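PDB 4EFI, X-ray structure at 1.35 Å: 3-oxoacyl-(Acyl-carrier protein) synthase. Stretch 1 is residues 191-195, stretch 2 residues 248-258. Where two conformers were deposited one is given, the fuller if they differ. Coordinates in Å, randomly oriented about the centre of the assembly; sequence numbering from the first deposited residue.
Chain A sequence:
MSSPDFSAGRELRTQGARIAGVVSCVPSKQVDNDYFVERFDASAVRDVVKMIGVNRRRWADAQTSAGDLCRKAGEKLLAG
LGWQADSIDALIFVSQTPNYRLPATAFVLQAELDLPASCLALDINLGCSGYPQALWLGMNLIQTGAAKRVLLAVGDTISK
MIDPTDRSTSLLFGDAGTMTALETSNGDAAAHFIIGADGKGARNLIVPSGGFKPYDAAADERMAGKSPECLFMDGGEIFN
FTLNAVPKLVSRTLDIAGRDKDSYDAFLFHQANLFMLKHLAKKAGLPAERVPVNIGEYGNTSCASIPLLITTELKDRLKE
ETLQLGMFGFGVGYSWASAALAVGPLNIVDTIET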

# COMPACT_ATOMS: atom_id res chain seq x y z
N ALA A 191 10.34 -5.13 15.98
CA ALA A 191 9.72 -5.28 14.68
C ALA A 191 10.78 -5.76 13.70
O ALA A 191 11.93 -5.33 13.77
CB ALA A 191 9.12 -3.98 14.21
N HIS A 192 10.40 -6.65 12.79
CA HIS A 192 11.32 -7.22 11.80
C HIS A 192 10.82 -6.93 10.40
O HIS A 192 9.61 -6.96 10.13
CB HIS A 192 11.44 -8.73 11.98
CG HIS A 192 11.98 -9.12 13.31
ND1 HIS A 192 13.32 -9.29 13.56
CD2 HIS A 192 11.35 -9.35 14.49
CE1 HIS A 192 13.50 -9.61 14.82
NE2 HIS A 192 12.32 -9.66 15.41
N PHE A 193 11.76 -6.64 9.49
CA PHE A 193 11.45 -6.25 8.13
C PHE A 193 12.44 -6.89 7.18
O PHE A 193 13.59 -7.14 7.54
CB PHE A 193 11.58 -4.74 7.95
CG PHE A 193 10.78 -3.93 8.93
CD1 PHE A 193 11.33 -3.56 10.15
CD2 PHE A 193 9.50 -3.51 8.64
CE1 PHE A 193 10.59 -2.80 11.05
CE2 PHE A 193 8.78 -2.75 9.53
CZ PHE A 193 9.32 -2.40 10.74
N ILE A 194 11.98 -7.17 5.96
CA ILE A 194 12.84 -7.60 4.86
C ILE A 194 12.50 -6.74 3.66
O ILE A 194 11.32 -6.52 3.37
CB ILE A 194 12.68 -9.09 4.52
CG1 ILE A 194 12.94 -9.94 5.76
CG2 ILE A 194 13.62 -9.46 3.35
CD1 ILE A 194 12.91 -11.45 5.51
N ILE A 195 13.51 -6.18 3.00
CA ILE A 195 13.28 -5.29 1.86
C ILE A 195 14.18 -5.69 0.70
O ILE A 195 15.41 -5.76 0.87
CB ILE A 195 13.52 -3.80 2.21
CG1 ILE A 195 12.66 -3.36 3.39
CG2 ILE A 195 13.24 -2.93 0.99
CD1 ILE A 195 12.93 -1.91 3.84
N LYS A 248 9.12 -17.04 -0.58
CA LYS A 248 10.43 -17.02 0.07
C LYS A 248 10.52 -15.88 1.09
O LYS A 248 11.07 -16.03 2.17
CB LYS A 248 11.52 -16.86 -0.99
N LEU A 249 9.97 -14.73 0.73
CA LEU A 249 9.87 -13.60 1.65
C LEU A 249 9.06 -13.97 2.90
O LEU A 249 9.47 -13.66 4.02
CB LEU A 249 9.23 -12.42 0.93
CG LEU A 249 8.93 -11.19 1.78
CD1 LEU A 249 10.21 -10.54 2.29
CD2 LEU A 249 8.09 -10.21 0.98
N VAL A 250 7.93 -14.63 2.70
CA VAL A 250 7.08 -15.00 3.82
C VAL A 250 7.83 -15.96 4.74
O VAL A 250 7.87 -15.76 5.96
CB VAL A 250 5.75 -15.63 3.35
CG1 VAL A 250 4.96 -16.19 4.52
CG2 VAL A 250 4.91 -14.60 2.59
N SER A 251 8.43 -16.99 4.16
CA SER A 251 9.14 -17.99 4.95
C SER A 251 10.22 -17.33 5.80
O SER A 251 10.31 -17.56 7.01
CB SER A 251 9.77 -19.04 4.02
OG SER A 251 10.50 -20.00 4.76
N ARG A 252 11.05 -16.51 5.17
CA ARG A 252 12.19 -15.92 5.88
C ARG A 252 11.73 -14.93 6.94
O ARG A 252 12.32 -14.84 8.03
CB ARG A 252 13.18 -15.28 4.91
CG ARG A 252 14.42 -14.75 5.59
CD ARG A 252 15.29 -15.84 6.22
NE ARG A 252 16.40 -15.20 6.94
CZ ARG A 252 17.04 -15.70 7.97
NH1 ARG A 252 16.75 -16.91 8.43
NH2 ARG A 252 18.01 -14.99 8.54
N THR A 253 10.66 -14.19 6.63
CA THR A 253 10.09 -13.26 7.60
C THR A 253 9.65 -14.00 8.85
O THR A 253 9.95 -13.58 9.98
CB THR A 253 8.90 -12.48 6.99
OG1 THR A 253 9.37 -11.69 5.89
CG2 THR A 253 8.29 -11.57 8.03
N LEU A 254 8.94 -15.10 8.65
CA LEU A 254 8.47 -15.92 9.77
C LEU A 254 9.65 -16.40 10.60
O LEU A 254 9.61 -16.37 11.83
CB LEU A 254 7.64 -17.10 9.27
CG LEU A 254 6.25 -16.69 8.78
CD1 LEU A 254 5.48 -17.85 8.17
CD2 LEU A 254 5.45 -16.10 9.92
N ASP A 255 10.70 -16.84 9.92
CA ASP A 255 11.86 -17.39 10.61
C ASP A 255 12.54 -16.34 11.50
O ASP A 255 12.86 -16.62 12.66
CB ASP A 255 12.86 -17.98 9.60
CG ASP A 255 12.35 -19.27 8.95
OD1 ASP A 255 11.41 -19.90 9.48
OD2 ASP A 255 12.91 -19.66 7.90
N ILE A 256 12.73 -15.13 10.99
CA ILE A 256 13.45 -14.10 11.76
C ILE A 256 12.61 -13.43 12.87
O ILE A 256 13.17 -12.89 13.82
CB ILE A 256 14.09 -13.01 10.85
CG1 ILE A 256 13.05 -12.12 10.17
CG2 ILE A 256 15.03 -13.67 9.84
CD1 ILE A 256 13.67 -10.95 9.38
N ALA A 257 11.29 -13.50 12.75
CA ALA A 257 10.40 -12.89 13.75
C ALA A 257 10.13 -13.79 14.96
O ALA A 257 9.57 -13.33 15.96
CB ALA A 257 9.10 -12.47 13.09
N GLY A 258 10.49 -15.07 14.86
CA GLY A 258 10.51 -15.97 16.00
C GLY A 258 9.19 -16.50 16.53
O GLY A 258 9.15 -17.11 17.61

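Residues 191-195 form part of a β-strand, and the helix that packs against it comes from residues 248 onward. The two run roughly antiparallel, with 152° between their N-to-C directions, and their axes approach to 8.6 Å, room enough for one layer of side chains. The backbones come nearest at His 192 and Ala 257, whose CA atoms are 6.1 Å apart; the small alanine side chain suits so close an approach. Helical hydrogen bonds such as Ile 256 N to Arg 252 O (3.0 Å) already occupy much of the helix backbone, and no hydrogen bond links the two stretches. Contact therefore rests on packing.

Because side chains alternate along a strand, His 192 and Ile 194 point toward the helix while Ala 191, Phe 193 and Ile 195 point away. Ile 194, buried and wholly apolar, is the centre of the contact. Its CB meets Leu 249 CD1 at 3.6 Å and its CG1 meets Ile 256 CD1 at 3.8 Å, so residues almost two helical turns apart pack against one branched side chain. Leu 249 starts out sideways, but its end comes nearer the strand. The extended Ile 194 side chain (m, t) carries CD1 to within 3.6 Å of Arg 252 CG, a contact with the aliphatic part of the arginine.

Ile 194 CD1 also lies 3.6 Å from Thr 253 OG1. This hydroxyl can sit beside a methyl group because its polarity is satisfied within the helix: Thr 253 OG1 donates to Leu 249 O at 2.7 Å.

His 192 packs differently, offering a ring face to the helix's C-terminal part. Ala 257 CA lies 4.1 Å from the centroid of the His 192 ring, 26° off its normal, a CH-π contact. Ile 256 O lies over the same face, 3.4 Å from His 192 CE1.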